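Local coordinates for regulatory protein SWI6 (Saccharomyces cerevisiae, PDB 1SW6), which joins SWI4 in the SBF complex and MBP1 in the MBF complex for cell-cycle-dependent transcription, here represented by its ankyrin-repeat domain, at residues N55-E58 and Q59-L63; H130-T133 and P134-L138. All blocks are in the same frame, centred on the assembly; numbering follows the deposited sequence.

How the contacts relate
Both contacts lie at the amino-terminal end of a helix, but at different depths in the domain. Contact 1, residues 55-63, opens helix 57-71 at the surface; contact 2, residues 130-138, opens helix 134-140 in the buried part of the first ankyrin repeat. The chemistry follows the setting: at the surface a carboxylate caps bare N-H groups and the side chains of Gln59 and Met61 fold back over the first turn, whereas inside, a threonine hydroxyl meets a histidine nitrogen and an asparagine packs against aromatic rings. With centres about 15 Å apart, the two meet where Leu63 CD2 touches Pro134 CG at 3.8 Å, so that helix 57-71 packs on helix 134-140.

Contact 1: N55-E58 and Q59-L63; sequences NDNE and QKMKL
From Asp56 to Leu63 the chain passes from an extended residue into the first turns of helix 57-71, where Met61 N bonds to Asn57 O at 3.1 Å and Lys62 N to Glu58 O at 3.0 Å; the earlier bonds to Asp56 O, from Gln59 N and Lys60 N, are weak. Asp56 is the N-cap. Its CG stands anti to the backbone N (chi1 -168°), which carries the carboxylate over the first turn, and OD1 accepts from Gln59 N at 2.8 Å, the N-H coming from above the carboxylate, 50° out of its plane. The same oxygen takes a weak bond from Glu58 N; no earlier turn supplies these two N-H groups with acceptors, Gln59 N having only its weak bond to Asp56 O besides. A short acidic side chain suits this place, since its negative charge probably also interacts favourably with the positive end of the helix dipole. Gln59 crosses Asp56 at about a right angle: its CG lies 3.3 Å from Asp56 CG, and its OE1 comes within 3.4 Å of Asp56 CB. One turn after Asn57, the bent chain of Met61 brings its CE methyl to 3.1 Å from Asn57 ND2, with the sulfur behind it; a flexible, unbranched chain can follow the helix surface in this way. Lys62 instead extends away from this first turn, and its NZ donates to Thr119 O, while Gln59 NE2 makes a weak bond to Gln120 O. This face of helix 57-71 is thereby tied to the loop that follows helix 105-115, where Leu63 also turns inward onto Ile125.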
loop_
_atom_site.group_PDB
_atom_site.type_symbol
_atom_site.label_atom_id
_atom_site.label_comp_id
_atom_site.label_asym_id
_atom_site.label_seq_id
_atom_site.Cartn_x
_atom_site.Cartn_y
_atom_site.Cartn_z
ATOM N N ASN A 55 -3.385 18.848 -14.257
ATOM C CA ASN A 55 -3.181 20.245 -13.913
ATOM C C ASN A 55 -4.199 20.728 -12.882
ATOM O O ASN A 55 -3.822 21.170 -11.793
ATOM C CB ASN A 55 -3.263 21.109 -15.177
ATOM C CG ASN A 55 -3.204 22.596 -14.874
ATOM O OD1 ASN A 55 -4.190 23.194 -14.429
ATOM N ND2 ASN A 55 -2.041 23.202 -15.109
ATOM N N ASP A 56 -5.485 20.636 -13.218
ATOM C CA ASP A 56 -6.541 21.079 -12.310
ATOM C C ASP A 56 -6.475 20.360 -10.963
ATOM O O ASP A 56 -6.926 19.217 -10.835
ATOM C CB ASP A 56 -7.920 20.854 -12.937
ATOM C CG ASP A 56 -9.028 21.563 -12.176
ATOM O OD1 ASP A 56 -9.074 21.447 -10.931
ATOM O OD2 ASP A 56 -9.859 22.235 -12.824
ATOM N N ASN A 57 -5.916 21.039 -9.964
ATOM C CA ASN A 57 -5.784 20.483 -8.624
ATOM C C ASN A 57 -7.133 20.237 -7.960
ATOM O O ASN A 57 -7.261 19.367 -7.102
ATOM C CB ASN A 57 -4.957 21.417 -7.743
ATOM C CG ASN A 57 -4.980 21.006 -6.283
ATOM O OD1 ASN A 57 -4.535 19.912 -5.921
ATOM N ND2 ASN A 57 -5.507 21.881 -5.434
ATOM N N GLU A 58 -8.140 21.007 -8.349
ATOM C CA GLU A 58 -9.457 20.832 -7.762
ATOM C C GLU A 58 -10.157 19.592 -8.316
ATOM O O GLU A 58 -11.004 19.000 -7.644
ATOM C CB GLU A 58 -10.295 22.101 -7.957
ATOM C CG GLU A 58 -9.697 23.302 -7.207
ATOM C CD GLU A 58 -10.665 24.460 -7.018
ATOM O OE1 GLU A 58 -10.286 25.444 -6.341
ATOM O OE2 GLU A 58 -11.798 24.394 -7.540
ATOM N N GLN A 59 -9.801 19.187 -9.533
ATOM C CA GLN A 59 -10.397 17.984 -10.105
ATOM C C GLN A 59 -9.910 16.820 -9.261
ATOM O O GLN A 59 -10.659 15.886 -8.975
ATOM C CB GLN A 59 -9.948 17.763 -11.544
ATOM C CG GLN A 59 -10.612 18.652 -12.559
ATOM C CD GLN A 59 -10.376 18.161 -13.976
ATOM O OE1 GLN A 59 -9.234 18.050 -14.431
ATOM N NE2 GLN A 59 -11.459 17.857 -14.681
ATOM N N LYS A 60 -8.645 16.898 -8.858
ATOM C CA LYS A 60 -8.035 15.860 -8.041
ATOM C C LYS A 60 -8.711 15.764 -6.679
ATOM O O LYS A 60 -9.037 14.666 -6.216
ATOM C CB LYS A 60 -6.541 16.132 -7.865
ATOM C CG LYS A 60 -5.822 15.056 -7.077
ATOM C CD LYS A 60 -4.321 15.289 -7.054
ATOM C CE LYS A 60 -3.604 14.140 -6.354
ATOM N NZ LYS A 60 -2.144 14.393 -6.165
ATOM N N MET A 61 -8.927 16.914 -6.044
ATOM C CA MET A 61 -9.579 16.948 -4.737
ATOM C C MET A 61 -10.961 16.314 -4.840
ATOM O O MET A 61 -11.384 15.591 -3.941
ATOM C CB MET A 61 -9.699 18.388 -4.227
ATOM C CG MET A 61 -8.370 19.110 -4.162
ATOM S SD MET A 61 -8.534 20.855 -3.753
ATOM C CE MET A 61 -7.012 21.120 -2.843
ATOM N N LYS A 62 -11.655 16.581 -5.942
ATOM C CA LYS A 62 -12.975 16.014 -6.149
ATOM C C LYS A 62 -12.864 14.505 -6.358
ATOM O O LYS A 62 -13.604 13.731 -5.752
ATOM C CB LYS A 62 -13.651 16.643 -7.369
ATOM C CG LYS A 62 -15.061 16.119 -7.597
ATOM C CD LYS A 62 -15.665 16.648 -8.884
ATOM C CE LYS A 62 -17.117 16.205 -9.016
ATOM N NZ LYS A 62 -17.702 16.610 -10.333
ATOM N N LEU A 63 -11.941 14.086 -7.223
ATOM C CA LEU A 63 -11.754 12.662 -7.482
ATOM C C LEU A 63 -11.404 11.956 -6.170
ATOM O O LEU A 63 -11.945 10.891 -5.857
ATOM C CB LEU A 63 -10.630 12.434 -8.501
ATOM C CG LEU A 63 -10.309 10.963 -8.801
ATOM C CD1 LEU A 63 -11.568 10.281 -9.313
ATOM C CD2 LEU A 63 -9.176 10.857 -9.831
#

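Contact 2: H130-T133 and P134-L138; sequences HGNT and PLHWL
Thr133 and His136 meet at the start of helix 134-140, where Thr133 OG1 lies 2.9 Å from His136 ND1, in the plane of the imidazole at its edge; either could donate. Thr133 holds OG1 between its backbone N and carbonyl carbon (chi1 66°), which turns the hydroxyl toward the first turn and leaves CG2 4.0 Å from His136 CE1. At the other end of the ring, NE2 is hydrogen-bonded to Glu165 O, so both ring nitrogens are engaged and the ring's rotation is fixed. Asn132 CA lies over one face of this ring, and Asn132 OD1 is 3.3 Å from His136 CB. Replacing His136 by an alanine would probably leave the Thr133 hydroxyl and Glu165 O without their partner and open a gap where the ring lay against Asn132. Asn132 CB sits 3.3 Å from Trp137 NE1, while the amide plane is turned 60° from the indole, with Asn132 ND2 at the indole edge, in its plane. Asp128 OD1 accepts from both Asn132 ND2 and Trp137 NE1, bringing the two side chains together. Pro134 suits the first turn because its nitrogen has no hydrogen to leave unbonded, and Thr133 O takes weak bonds from His136 N and Trp137 N. This Gly-x-Thr-Pro-Leu-His sequence, with threonine at the N-cap and histidine three residues on, is the ankyrin-repeat signature, its Thr-Pro-Leu-His part opening the repeat's first helix.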
loop_
_atom_site.group_PDB
_atom_site.type_symbol
_atom_site.label_atom_id
_atom_site.label_comp_id
_atom_site.label_asym_id
_atom_site.label_seq_id
_atom_site.Cartn_x
_atom_site.Cartn_y
_atom_site.Cartn_z
ATOM N N HIS A 130 2.367 7.432 -5.794
ATOM C CA HIS A 130 2.922 6.487 -6.760
ATOM C C HIS A 130 2.291 6.537 -8.151
ATOM O O HIS A 130 2.635 5.736 -9.018
ATOM C CB HIS A 130 2.823 5.064 -6.204
ATOM C CG HIS A 130 3.211 4.954 -4.763
ATOM N ND1 HIS A 130 2.476 5.536 -3.751
ATOM C CD2 HIS A 130 4.259 4.340 -4.164
ATOM C CE1 HIS A 130 3.054 5.284 -2.590
ATOM N NE2 HIS A 130 4.138 4.560 -2.812
ATOM N N GLY A 131 1.374 7.473 -8.365
ATOM C CA GLY A 131 0.737 7.578 -9.664
ATOM C C GLY A 131 -0.430 6.621 -9.853
ATOM O O GLY A 131 -0.852 6.366 -10.988
ATOM N N ASN A 132 -0.950 6.078 -8.755
ATOM C CA ASN A 132 -2.087 5.170 -8.837
ATOM C C ASN A 132 -3.320 5.947 -9.273
ATOM O O ASN A 132 -3.569 7.051 -8.785
ATOM C CB ASN A 132 -2.389 4.524 -7.477
ATOM C CG ASN A 132 -1.426 3.403 -7.118
ATOM O OD1 ASN A 132 -1.238 2.455 -7.884
ATOM N ND2 ASN A 132 -0.824 3.497 -5.935
ATOM N N THR A 133 -4.081 5.381 -10.206
ATOM C CA THR A 133 -5.326 6.001 -10.652
ATOM C C THR A 133 -6.362 5.260 -9.810
ATOM O O THR A 133 -6.023 4.293 -9.127
ATOM C CB THR A 133 -5.625 5.719 -12.148
ATOM O OG1 THR A 133 -5.881 4.316 -12.335
ATOM C CG2 THR A 133 -4.457 6.135 -13.012
ATOM N N PRO A 134 -7.628 5.708 -9.823
ATOM C CA PRO A 134 -8.605 4.977 -9.014
ATOM C C PRO A 134 -8.653 3.498 -9.419
ATOM O O PRO A 134 -8.828 2.610 -8.577
ATOM C CB PRO A 134 -9.911 5.712 -9.318
ATOM C CG PRO A 134 -9.447 7.126 -9.454
ATOM C CD PRO A 134 -8.200 6.975 -10.316
ATOM N N LEU A 135 -8.490 3.242 -10.711
ATOM C CA LEU A 135 -8.531 1.875 -11.221
ATOM C C LEU A 135 -7.470 0.968 -10.581
ATOM O O LEU A 135 -7.738 -0.208 -10.324
ATOM C CB LEU A 135 -8.390 1.884 -12.750
ATOM C CG LEU A 135 -9.236 0.865 -13.518
ATOM C CD1 LEU A 135 -10.699 0.981 -13.126
ATOM C CD2 LEU A 135 -9.061 1.103 -15.012
ATOM N N HIS A 136 -6.276 1.502 -10.320
ATOM C CA HIS A 136 -5.215 0.712 -9.692
ATOM C C HIS A 136 -5.613 0.305 -8.275
ATOM O O HIS A 136 -5.431 -0.845 -7.872
ATOM C CB HIS A 136 -3.915 1.503 -9.592
ATOM C CG HIS A 136 -3.194 1.677 -10.891
ATOM N ND1 HIS A 136 -3.639 2.521 -11.886
ATOM C CD2 HIS A 136 -2.022 1.159 -11.330
ATOM C CE1 HIS A 136 -2.767 2.521 -12.880
ATOM N NE2 HIS A 136 -1.776 1.703 -12.566
ATOM N N TRP A 137 -6.126 1.270 -7.515
ATOM C CA TRP A 137 -6.542 1.035 -6.134
ATOM C C TRP A 137 -7.632 -0.018 -6.049
ATOM O O TRP A 137 -7.534 -0.971 -5.268
ATOM C CB TRP A 137 -7.070 2.326 -5.507
ATOM C CG TRP A 137 -6.024 3.245 -4.966
ATOM C CD1 TRP A 137 -4.691 3.255 -5.266
ATOM C CD2 TRP A 137 -6.237 4.327 -4.055
ATOM N NE1 TRP A 137 -4.059 4.279 -4.598
ATOM C CE2 TRP A 137 -4.986 4.953 -3.848
ATOM C CE3 TRP A 137 -7.367 4.832 -3.391
ATOM C CZ2 TRP A 137 -4.832 6.058 -3.006
ATOM C CZ3 TRP A 137 -7.213 5.935 -2.551
ATOM C CH2 TRP A 137 -5.954 6.533 -2.368
ATOM N N LEU A 138 -8.669 0.164 -6.859
ATOM C CA LEU A 138 -9.807 -0.748 -6.870
ATOM C C LEU A 138 -9.494 -2.146 -7.390
ATOM O O LEU A 138 -10.104 -3.125 -6.953
ATOM C CB LEU A 138 -10.956 -0.120 -7.663
ATOM C CG LEU A 138 -11.590 1.020 -6.862
ATOM C CD1 LEU A 138 -12.662 1.733 -7.658
ATOM C CD2 LEU A 138 -12.191 0.434 -5.607
#